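Side-chain contacts in protein (alpha-2u-globulin) (Rattus norvegicus, PDB 2A2U), which probably binds and carries small hydrophobic molecules in the cavity of a lipocalin beta-barrel, and takes up a hyaline droplet inducer as ligand: residues A[50-55]-A[166-171]; A[77-80]-A[85-88]; A[99-102]-A[108-111]; A[136-139]-A[144-147]. All coordinates share one frame; numbering follows the deposited sequence.

Contact 3 is buried and covers the largest area, a true strand pair of the barrel in which backbone hydrogen bonds and aromatic packing work together. Contact 4 is also buried but mainly apolar, two leucines meeting beneath the helix 147-158. Contacts 1 and 2 lie nearer the surface, each with one buried isoleucine against a partly exposed aliphatic partner and a glutamate at the margin. All four reach the same curled sheet. Contacts 2 and 3 each lie within a hairpin; their strands 83-92 and 99-102 are neighbours and touch through Leu-88 and Val-101. Contact 1, which closes the longest loop, touches contact 2 through Gly-55 and Ile-77 and contact 4 through Thr-171 and Asp-144.

Contact 1 (A[50-55]-A[166-171]); sequences KIEENG and NIIDLT
Ile-51 and Ile-168 meet through their delta methyls, CD1 of Ile-51 lying 3.5 Å from CD1 of Ile-168. The two side chains pass at a slant, and CG1 of Ile-51 adds a second touch at 3.6 Å from the same Ile-168 CD1. Beyond it, Ile-51 CD1 also comes up to the carbonyl O of Asn-166. With chi1 at 60°, CG1 of Ile-51 stands between its backbone N and carbonyl carbon, and the extended chi2 carries CD1 on to the strand. At the margin, Glu-52 offers only CG, 4.4 Å from Ile-168 CD1, while its carboxylate forms a salt bridge with Arg-48. The contact sets the long loop after strand 36-44 of the lipocalin barrel against strand 167-169, which pairs with that same strand 36-44 near the chain's end. Farther out, a type II turn from Glu-52 to Gly-55 reverses the loop, closed by Gly-55 N to Glu-52 O at 2.8 Å. On the other segment Asp-169 makes an Asx turn: its OD1 accepts from Thr-171 N at 3.0 Å, and its OD2 is salt-bridged to Lys-150.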
loop_
_atom_site.group_PDB
_atom_site.type_symbol
_atom_site.label_atom_id
_atom_site.label_comp_id
_atom_site.label_asym_id
_atom_site.label_seq_id
_atom_site.Cartn_x
_atom_site.Cartn_y
_atom_site.Cartn_z
ATOM N N LYS A 50 4.597 6.753 -23.941
ATOM C CA LYS A 50 4.442 5.812 -22.833
ATOM C C LYS A 50 4.931 4.394 -23.107
ATOM O O LYS A 50 5.425 3.724 -22.201
ATOM C CB LYS A 50 2.971 5.761 -22.416
ATOM C CG LYS A 50 2.411 7.081 -21.932
ATOM C CD LYS A 50 2.974 7.418 -20.576
ATOM C CE LYS A 50 2.466 8.753 -20.084
ATOM N NZ LYS A 50 2.929 9.035 -18.696
ATOM N N ILE A 51 4.741 3.923 -24.337
ATOM C CA ILE A 51 5.159 2.580 -24.712
ATOM C C ILE A 51 6.554 2.527 -25.335
ATOM O O ILE A 51 7.081 1.449 -25.604
ATOM C CB ILE A 51 4.145 1.911 -25.660
ATOM C CG1 ILE A 51 3.978 2.722 -26.945
ATOM C CG2 ILE A 51 2.813 1.758 -24.969
ATOM C CD1 ILE A 51 3.142 2.005 -27.987
ATOM N N GLU A 52 7.161 3.687 -25.542
ATOM C CA GLU A 52 8.498 3.742 -26.127
ATOM C C GLU A 52 9.557 3.577 -25.059
ATOM O O GLU A 52 9.232 3.434 -23.882
ATOM C CB GLU A 52 8.719 5.068 -26.835
ATOM C CG GLU A 52 8.099 5.139 -28.204
ATOM C CD GLU A 52 7.979 6.556 -28.716
ATOM O OE1 GLU A 52 8.643 7.461 -28.167
ATOM O OE2 GLU A 52 7.206 6.775 -29.670
ATOM N N GLU A 53 10.819 3.577 -25.486
ATOM C CA GLU A 53 11.969 3.447 -24.591
ATOM C C GLU A 53 11.779 4.421 -23.428
ATOM O O GLU A 53 11.363 5.568 -23.633
ATOM C CB GLU A 53 13.254 3.796 -25.351
ATOM C CG GLU A 53 14.536 3.764 -24.522
ATOM C CD GLU A 53 15.165 2.388 -24.435
ATOM O OE1 GLU A 53 14.775 1.482 -25.193
ATOM O OE2 GLU A 53 16.078 2.200 -23.611
ATOM N N ASN A 54 12.040 3.945 -22.212
ATOM C CA ASN A 54 11.887 4.751 -20.995
ATOM C C ASN A 54 10.429 5.121 -20.649
ATOM O O ASN A 54 10.185 5.925 -19.750
ATOM C CB ASN A 54 12.769 6.012 -21.047
ATOM C CG ASN A 54 14.256 5.701 -20.938
ATOM O OD1 ASN A 54 14.692 5.030 -20.002
ATOM N ND2 ASN A 54 15.044 6.214 -21.879
ATOM N N GLY A 55 9.470 4.536 -21.366
ATOM C CA GLY A 55 8.067 4.801 -21.100
ATOM C C GLY A 55 7.610 3.937 -19.939
ATOM O O GLY A 55 7.983 2.768 -19.854
ATOM N N ASN A 166 1.141 3.047 -33.808
ATOM C CA ASN A 166 1.384 3.055 -32.372
ATOM C C ASN A 166 1.351 1.679 -31.731
ATOM O O ASN A 166 1.352 1.550 -30.509
ATOM C CB ASN A 166 0.417 4.015 -31.699
ATOM C CG ASN A 166 0.607 5.437 -32.177
ATOM O OD1 ASN A 166 1.731 5.926 -32.254
ATOM N ND2 ASN A 166 -0.485 6.093 -32.544
ATOM N N ILE A 167 1.329 0.652 -32.572
ATOM C CA ILE A 167 1.330 -0.730 -32.116
ATOM C C ILE A 167 2.787 -1.179 -32.156
ATOM O O ILE A 167 3.401 -1.176 -33.211
ATOM C CB ILE A 167 0.482 -1.619 -33.043
ATOM C CG1 ILE A 167 -0.919 -1.025 -33.189
ATOM C CG2 ILE A 167 0.338 -2.998 -32.453
ATOM C CD1 ILE A 167 -1.872 -1.857 -34.042
ATOM N N ILE A 168 3.354 -1.510 -31.003
ATOM C CA ILE A 168 4.752 -1.923 -30.927
ATOM C C ILE A 168 4.938 -3.390 -30.569
ATOM O O ILE A 168 4.359 -3.872 -29.602
ATOM C CB ILE A 168 5.531 -1.059 -29.912
ATOM C CG1 ILE A 168 5.541 0.408 -30.362
ATOM C CG2 ILE A 168 6.952 -1.579 -29.763
ATOM C CD1 ILE A 168 6.284 1.364 -29.427
ATOM N N ASP A 169 5.722 -4.097 -31.380
ATOM C CA ASP A 169 6.012 -5.513 -31.169
ATOM C C ASP A 169 7.295 -5.613 -30.337
ATOM O O ASP A 169 8.398 -5.402 -30.850
ATOM C CB ASP A 169 6.183 -6.218 -32.524
ATOM C CG ASP A 169 6.361 -7.734 -32.397
ATOM O OD1 ASP A 169 6.594 -8.242 -31.281
ATOM O OD2 ASP A 169 6.268 -8.429 -33.429
ATOM N N LEU A 170 7.141 -5.960 -29.061
ATOM C CA LEU A 170 8.271 -6.059 -28.147
ATOM C C LEU A 170 9.118 -7.311 -28.297
ATOM O O LEU A 170 10.187 -7.391 -27.690
ATOM C CB LEU A 170 7.801 -5.961 -26.697
ATOM C CG LEU A 170 7.061 -4.717 -26.218
ATOM C CD1 LEU A 170 6.707 -4.892 -24.760
ATOM C CD2 LEU A 170 7.923 -3.492 -26.400
ATOM N N THR A 171 8.654 -8.284 -29.082
ATOM C CA THR A 171 9.405 -9.526 -29.266
ATOM C C THR A 171 10.745 -9.326 -29.951
ATOM O O THR A 171 11.639 -10.154 -29.823
ATOM C CB THR A 171 8.615 -10.570 -30.056
ATOM O OG1 THR A 171 8.312 -10.059 -31.357
ATOM C CG2 THR A 171 7.343 -10.926 -29.332
#

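Contact 2 (A[77-80]-A[85-88]); sequences IKEN and ELYL
Ile-77 and Leu-86 form a small apolar contact near the turn of the hairpin made by strands 70-78 and 83-92, part of the antiparallel wall of the lipocalin barrel. A single methyl of the second strand does the touching: CD1 of Leu-86 lies 4.0 Å from CG2 of Ile-77, the branch methyl rather than the longer arm. The isoleucine's torsions explain that choice. Its CG1 stands opposite the backbone N (chi1 -174°), which leaves CG2 between N and the carbonyl carbon and turned to the leucine. The two side chains pass each other at a slant, so the meeting is methyl on methyl with modest overlap, and the whole contact buries 101 Å². Glu-79 and Leu-86 reach toward each other from opposite directions, OE2 of Glu-79 4.2 Å from Leu-86 CD1. This is mere packing of a carboxylate oxygen against a hydrocarbon, since OE2 has its polar partner in Arg-84, with which it forms a salt bridge. Glu-79 is poorly ordered, so its place beside the leucine is less certain than that of Ile-77. Backbone bonding in the hairpin runs through neighbouring pairs, Ile-77 with Arg-84 and Leu-86 with Phe-75. Leu-86 also packs on Phe-75, and Ile-77 on Tyr-103 of the turn between strands 99-102 and 106-114. Next along strand 83-92, the ring of Tyr-87 stacks on Tyr-87 of a second subunit, while Leu-88 lies against Phe-75 and Tyr-103.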
loop_
_atom_site.group_PDB
_atom_site.type_symbol
_atom_site.label_atom_id
_atom_site.label_comp_id
_atom_site.label_asym_id
_atom_site.label_seq_id
_atom_site.Cartn_x
_atom_site.Cartn_y
_atom_site.Cartn_z
ATOM N N ILE A 77 10.976 -3.736 -15.809
ATOM C CA ILE A 77 10.940 -2.475 -16.511
ATOM C C ILE A 77 12.346 -1.901 -16.542
ATOM O O ILE A 77 13.073 -1.973 -15.559
ATOM C CB ILE A 77 9.940 -1.504 -15.849
ATOM C CG1 ILE A 77 9.803 -0.244 -16.687
ATOM C CG2 ILE A 77 10.371 -1.161 -14.442
ATOM C CD1 ILE A 77 8.600 0.567 -16.332
ATOM N N LYS A 78 12.748 -1.393 -17.699
ATOM C CA LYS A 78 14.076 -0.826 -17.872
ATOM C C LYS A 78 14.054 0.651 -17.512
ATOM O O LYS A 78 13.603 1.483 -18.299
ATOM C CB LYS A 78 14.505 -0.994 -19.321
ATOM C CG LYS A 78 15.953 -1.319 -19.508
ATOM C CD LYS A 78 16.212 -1.515 -20.983
ATOM C CE LYS A 78 17.555 -2.162 -21.246
ATOM N NZ LYS A 78 17.750 -2.380 -22.706
ATOM N N GLU A 79 14.487 0.962 -16.298
ATOM C CA GLU A 79 14.532 2.338 -15.819
ATOM C C GLU A 79 15.997 2.750 -15.923
ATOM O O GLU A 79 16.833 2.276 -15.146
ATOM C CB GLU A 79 14.076 2.409 -14.356
ATOM C CG GLU A 79 12.750 1.712 -14.050
ATOM C CD GLU A 79 12.600 1.385 -12.574
ATOM O OE1 GLU A 79 13.610 1.416 -11.843
ATOM O OE2 GLU A 79 11.475 1.079 -12.136
ATOM N N ASN A 80 16.315 3.566 -16.928
ATOM C CA ASN A 80 17.680 4.045 -17.153
ATOM C C ASN A 80 18.671 2.913 -17.403
ATOM O O ASN A 80 19.642 2.741 -16.662
ATOM C CB ASN A 80 18.139 4.927 -15.986
ATOM C CG ASN A 80 17.244 6.125 -15.791
ATOM O OD1 ASN A 80 17.084 6.942 -16.698
ATOM N ND2 ASN A 80 16.640 6.231 -14.616
ATOM N N GLU A 85 12.911 -4.991 -11.132
ATOM C CA GLU A 85 11.893 -6.010 -10.871
ATOM C C GLU A 85 10.797 -5.423 -9.973
ATOM O O GLU A 85 11.077 -4.946 -8.873
ATOM C CB GLU A 85 12.560 -7.203 -10.180
ATOM C CG GLU A 85 11.675 -8.399 -9.919
ATOM C CD GLU A 85 11.415 -9.222 -11.152
ATOM O OE1 GLU A 85 12.220 -10.117 -11.472
ATOM O OE2 GLU A 85 10.384 -8.986 -11.800
ATOM N N LEU A 86 9.549 -5.474 -10.427
ATOM C CA LEU A 86 8.427 -4.924 -9.664
ATOM C C LEU A 86 7.273 -5.908 -9.519
ATOM O O LEU A 86 7.279 -6.967 -10.124
ATOM C CB LEU A 86 7.910 -3.647 -10.333
ATOM C CG LEU A 86 8.881 -2.475 -10.472
ATOM C CD1 LEU A 86 8.180 -1.314 -11.148
ATOM C CD2 LEU A 86 9.382 -2.070 -9.099
ATOM N N TYR A 87 6.288 -5.551 -8.701
ATOM C CA TYR A 87 5.112 -6.384 -8.477
ATOM C C TYR A 87 3.971 -5.488 -8.021
ATOM O O TYR A 87 4.077 -4.830 -6.989
ATOM C CB TYR A 87 5.386 -7.437 -7.406
ATOM C CG TYR A 87 4.301 -8.505 -7.290
ATOM C CD1 TYR A 87 3.101 -8.243 -6.613
ATOM C CD2 TYR A 87 4.460 -9.754 -7.888
ATOM C CE1 TYR A 87 2.094 -9.197 -6.528
ATOM C CE2 TYR A 87 3.460 -10.720 -7.812
ATOM C CZ TYR A 87 2.276 -10.433 -7.135
ATOM O OH TYR A 87 1.284 -11.396 -7.059
ATOM N N LEU A 88 2.880 -5.468 -8.784
ATOM C CA LEU A 88 1.733 -4.631 -8.453
ATOM C C LEU A 88 0.487 -5.456 -8.251
ATOM O O LEU A 88 0.306 -6.480 -8.892
ATOM C CB LEU A 88 1.464 -3.612 -9.569
ATOM C CG LEU A 88 2.524 -2.551 -9.865
ATOM C CD1 LEU A 88 2.103 -1.704 -11.049
ATOM C CD2 LEU A 88 2.724 -1.684 -8.647
#

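Contact 3 (A[99-102]-A[108-111]); sequences YFVE and TFTI
Tyr-99 meets Phe-109 from its first side-chain atom outward. CB sits over one face of the phenylalanine ring in a CH-pi contact, 3.6 Å from the Phe-109 centroid and 21° off the ring normal. Its nearest ring atom is Phe-109 CZ at 3.4 Å. CG of Tyr-99 is next, 3.8 Å from Phe-109 CE1, and CD1 of Tyr-99 keeps to the same CE1 at 4.0 Å. Farther out the rings slide apart: their planes stay within 11° of parallel, but they barely overlap, with centroids 5.4 Å apart. These residues are a hydrogen-bonded antiparallel pair in the hairpin of strands 99-102 and 106-114, within the lipocalin barrel. Tyr-99 N gives to Phe-109 O at 3.0 Å, and Phe-109 N returns a bond to Tyr-99 O. Val-101 CG1 touches the ring edge at Phe-109 CE2, 3.8 Å away. The phenylalanine's chi1 of 68° stands its ring between its own N and carbonyl carbon and brings it across to the tyrosine. With an alanine here, Tyr-99 CB is likely to lose the ring face it rests on and Val-101 CG1 its edge neighbour, opening a gap. The Phe-109 side chain also packs on Ala-90 and Leu-124.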
loop_
_atom_site.group_PDB
_atom_site.type_symbol
_atom_site.label_atom_id
_atom_site.label_comp_id
_atom_site.label_asym_id
_atom_site.label_seq_id
_atom_site.Cartn_x
_atom_site.Cartn_y
_atom_site.Cartn_z
ATOM N N TYR A 99 -10.794 -3.688 -13.142
ATOM C CA TYR A 99 -9.793 -3.811 -12.102
ATOM C C TYR A 99 -9.141 -2.446 -11.968
ATOM O O TYR A 99 -9.105 -1.680 -12.931
ATOM C CB TYR A 99 -8.733 -4.832 -12.506
ATOM C CG TYR A 99 -9.180 -6.261 -12.389
ATOM C CD1 TYR A 99 -9.849 -6.897 -13.433
ATOM C CD2 TYR A 99 -8.937 -6.979 -11.230
ATOM C CE1 TYR A 99 -10.288 -8.217 -13.306
ATOM C CE2 TYR A 99 -9.365 -8.288 -11.089
ATOM C CZ TYR A 99 -10.035 -8.908 -12.125
ATOM O OH TYR A 99 -10.492 -10.201 -11.932
ATOM N N PHE A 100 -8.661 -2.126 -10.770
ATOM C CA PHE A 100 -7.981 -0.860 -10.539
ATOM C C PHE A 100 -6.574 -1.096 -10.028
ATOM O O PHE A 100 -6.352 -1.960 -9.191
ATOM C CB PHE A 100 -8.721 0.004 -9.513
ATOM C CG PHE A 100 -7.986 1.291 -9.173
ATOM C CD1 PHE A 100 -8.171 2.439 -9.942
ATOM C CD2 PHE A 100 -7.051 1.325 -8.138
ATOM C CE1 PHE A 100 -7.429 3.591 -9.694
ATOM C CE2 PHE A 100 -6.309 2.473 -7.887
ATOM C CZ PHE A 100 -6.498 3.603 -8.666
ATOM N N VAL A 101 -5.629 -0.303 -10.517
ATOM C CA VAL A 101 -4.249 -0.400 -10.076
ATOM C C VAL A 101 -3.647 0.998 -10.161
ATOM O O VAL A 101 -3.889 1.742 -11.117
ATOM C CB VAL A 101 -3.431 -1.443 -10.912
ATOM C CG1 VAL A 101 -3.318 -1.027 -12.377
ATOM C CG2 VAL A 101 -2.068 -1.648 -10.310
ATOM N N GLU A 102 -2.953 1.391 -9.101
ATOM C CA GLU A 102 -2.319 2.692 -9.061
ATOM C C GLU A 102 -0.918 2.521 -9.619
ATOM O O GLU A 102 -0.103 1.796 -9.062
ATOM C CB GLU A 102 -2.280 3.234 -7.629
ATOM C CG GLU A 102 -1.859 4.702 -7.517
ATOM C CD GLU A 102 -2.882 5.682 -8.087
ATOM O OE1 GLU A 102 -4.052 5.302 -8.298
ATOM O OE2 GLU A 102 -2.519 6.852 -8.314
ATOM N N THR A 108 -7.608 1.813 -14.900
ATOM C CA THR A 108 -8.766 0.945 -14.941
ATOM C C THR A 108 -8.553 0.035 -16.143
ATOM O O THR A 108 -8.320 0.514 -17.254
ATOM C CB THR A 108 -10.058 1.755 -15.090
ATOM O OG1 THR A 108 -10.469 2.220 -13.799
ATOM C CG2 THR A 108 -11.165 0.919 -15.682
ATOM N N PHE A 109 -8.552 -1.272 -15.915
ATOM C CA PHE A 109 -8.362 -2.209 -17.015
ATOM C C PHE A 109 -9.321 -3.379 -17.013
ATOM O O PHE A 109 -9.939 -3.680 -15.998
ATOM C CB PHE A 109 -6.920 -2.708 -17.083
ATOM C CG PHE A 109 -6.516 -3.573 -15.935
ATOM C CD1 PHE A 109 -6.755 -4.944 -15.957
ATOM C CD2 PHE A 109 -5.844 -3.030 -14.856
ATOM C CE1 PHE A 109 -6.336 -5.765 -14.916
ATOM C CE2 PHE A 109 -5.419 -3.834 -13.812
ATOM C CZ PHE A 109 -5.661 -5.214 -13.844
ATOM N N THR A 110 -9.474 -3.998 -18.180
ATOM C CA THR A 110 -10.349 -5.152 -18.349
ATOM C C THR A 110 -9.665 -6.209 -19.199
ATOM O O THR A 110 -8.702 -5.924 -19.906
ATOM C CB THR A 110 -11.665 -4.776 -19.044
ATOM O OG1 THR A 110 -11.383 -4.096 -20.272
ATOM C CG2 THR A 110 -12.494 -3.881 -18.166
ATOM N N ILE A 111 -10.144 -7.440 -19.085
ATOM C CA ILE A 111 -9.613 -8.556 -19.852
ATOM C C ILE A 111 -10.472 -8.625 -21.093
ATOM O O ILE A 111 -11.618 -9.065 -21.057
ATOM C CB ILE A 111 -9.679 -9.851 -19.039
ATOM C CG1 ILE A 111 -8.822 -9.683 -17.782
ATOM C CG2 ILE A 111 -9.175 -11.016 -19.859
ATOM C CD1 ILE A 111 -8.956 -10.784 -16.772
#

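Contact 4 (A[136-139]-A[144-147]); sequences MVLY and DLSS
Leu-138 holds CG opposite its backbone N (chi1 172°), and Leu-145 holds its own CG beside the backbone N (chi1 -74°), settings that send the two side chains toward each other until they meet tip to tip. One methyl of the loop residue makes the whole meeting. CD1 of Leu-145 lies 3.9 Å from CG of Leu-138, with CD2 of Leu-138 at 4.0 Å and CD1 of Leu-138 at 4.1 Å from it, so the methyl is set against the fork of the strand leucine and touches both of its branches. The same Leu-145 CD1 also approaches the carbonyl O of Tyr-139, at 4.0 Å. Tyr-139 CB points away; its ring meets that of Phe-122 and its side chain also touches Trp-38, so only its backbone borders this contact. The meeting joins the end of strand 131-140 to the loop that leads into helix 147-158, the helix that packs against the outside of the barrel in lipocalins. Leu-138 also packs on Ile-149 and Phe-153 of that helix and on Tyr-119. Around the leucine the loop is polar: Leu-145 N gives a weak bond to Asp-144 OD1, whose carboxylate is salt-bridged to Lys-150, and Ser-146, at the N-cap, bonds through OG to Asp-148 N. Ser-146 thus caps the helix start and Asp-144 is tied to the helix through Lys-150, whereas the leucine pair is joined by dispersion and the exclusion of water, without directional bonds, its fit depending on the shape of the two side chains.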
loop_
_atom_site.group_PDB
_atom_site.type_symbol
_atom_site.label_atom_id
_atom_site.label_comp_id
_atom_site.label_asym_id
_atom_site.label_seq_id
_atom_site.Cartn_x
_atom_site.Cartn_y
_atom_site.Cartn_z
ATOM N N MET A 136 -3.280 -0.884 -24.776
ATOM C CA MET A 136 -3.703 -2.251 -25.041
ATOM C C MET A 136 -2.497 -3.155 -25.126
ATOM O O MET A 136 -1.504 -2.813 -25.751
ATOM C CB MET A 136 -4.548 -2.330 -26.306
ATOM C CG MET A 136 -5.987 -2.020 -26.025
ATOM S SD MET A 136 -7.028 -2.124 -27.441
ATOM C CE MET A 136 -7.137 -3.865 -27.656
ATOM N N VAL A 137 -2.557 -4.288 -24.444
ATOM C CA VAL A 137 -1.436 -5.213 -24.461
ATOM C C VAL A 137 -1.842 -6.641 -24.755
ATOM O O VAL A 137 -2.961 -7.070 -24.442
ATOM C CB VAL A 137 -0.660 -5.197 -23.125
ATOM C CG1 VAL A 137 0.050 -3.884 -22.945
ATOM C CG2 VAL A 137 -1.608 -5.407 -21.976
ATOM N N LEU A 138 -0.921 -7.356 -25.397
ATOM C CA LEU A 138 -1.105 -8.757 -25.733
ATOM C C LEU A 138 -0.016 -9.523 -25.001
ATOM O O LEU A 138 1.158 -9.194 -25.131
ATOM C CB LEU A 138 -0.968 -8.980 -27.243
ATOM C CG LEU A 138 -0.951 -10.424 -27.748
ATOM C CD1 LEU A 138 -2.251 -11.098 -27.382
ATOM C CD2 LEU A 138 -0.753 -10.447 -29.248
ATOM N N TYR A 139 -0.422 -10.475 -24.164
ATOM C CA TYR A 139 0.517 -11.314 -23.424
ATOM C C TYR A 139 0.394 -12.726 -23.947
ATOM O O TYR A 139 -0.704 -13.172 -24.287
ATOM C CB TYR A 139 0.194 -11.337 -21.932
ATOM C CG TYR A 139 0.449 -10.039 -21.236
ATOM C CD1 TYR A 139 1.480 -9.210 -21.645
ATOM C CD2 TYR A 139 -0.346 -9.633 -20.170
ATOM C CE1 TYR A 139 1.718 -8.012 -21.015
ATOM C CE2 TYR A 139 -0.118 -8.433 -19.531
ATOM C CZ TYR A 139 0.914 -7.629 -19.960
ATOM O OH TYR A 139 1.161 -6.429 -19.347
ATOM N N ASP A 144 6.925 -15.658 -27.756
ATOM C CA ASP A 144 6.374 -15.034 -28.951
ATOM C C ASP A 144 5.064 -15.735 -29.303
ATOM O O ASP A 144 4.758 -16.799 -28.774
ATOM C CB ASP A 144 7.360 -15.086 -30.123
ATOM C CG ASP A 144 6.979 -14.134 -31.260
ATOM O OD1 ASP A 144 6.101 -13.274 -31.068
ATOM O OD2 ASP A 144 7.568 -14.233 -32.354
ATOM N N LEU A 145 4.265 -15.111 -30.154
ATOM C CA LEU A 145 2.994 -15.688 -30.531
ATOM C C LEU A 145 2.777 -15.724 -32.023
ATOM O O LEU A 145 3.472 -15.056 -32.790
ATOM C CB LEU A 145 1.844 -14.915 -29.889
ATOM C CG LEU A 145 1.570 -15.082 -28.404
ATOM C CD1 LEU A 145 0.589 -14.005 -28.004
ATOM C CD2 LEU A 145 1.013 -16.459 -28.104
ATOM N N SER A 146 1.746 -16.474 -32.391
ATOM C CA SER A 146 1.299 -16.670 -33.759
ATOM C C SER A 146 1.072 -15.330 -34.458
ATOM O O SER A 146 0.574 -14.374 -33.859
ATOM C CB SER A 146 0.003 -17.490 -33.714
ATOM O OG SER A 146 -0.708 -17.479 -34.934
ATOM N N SER A 147 1.480 -15.263 -35.721
ATOM C CA SER A 147 1.320 -14.062 -36.527
ATOM C C SER A 147 -0.163 -13.735 -36.643
ATOM O O SER A 147 -0.545 -12.590 -36.867
ATOM C CB SER A 147 1.903 -14.291 -37.917
ATOM O OG SER A 147 2.763 -13.229 -38.283
#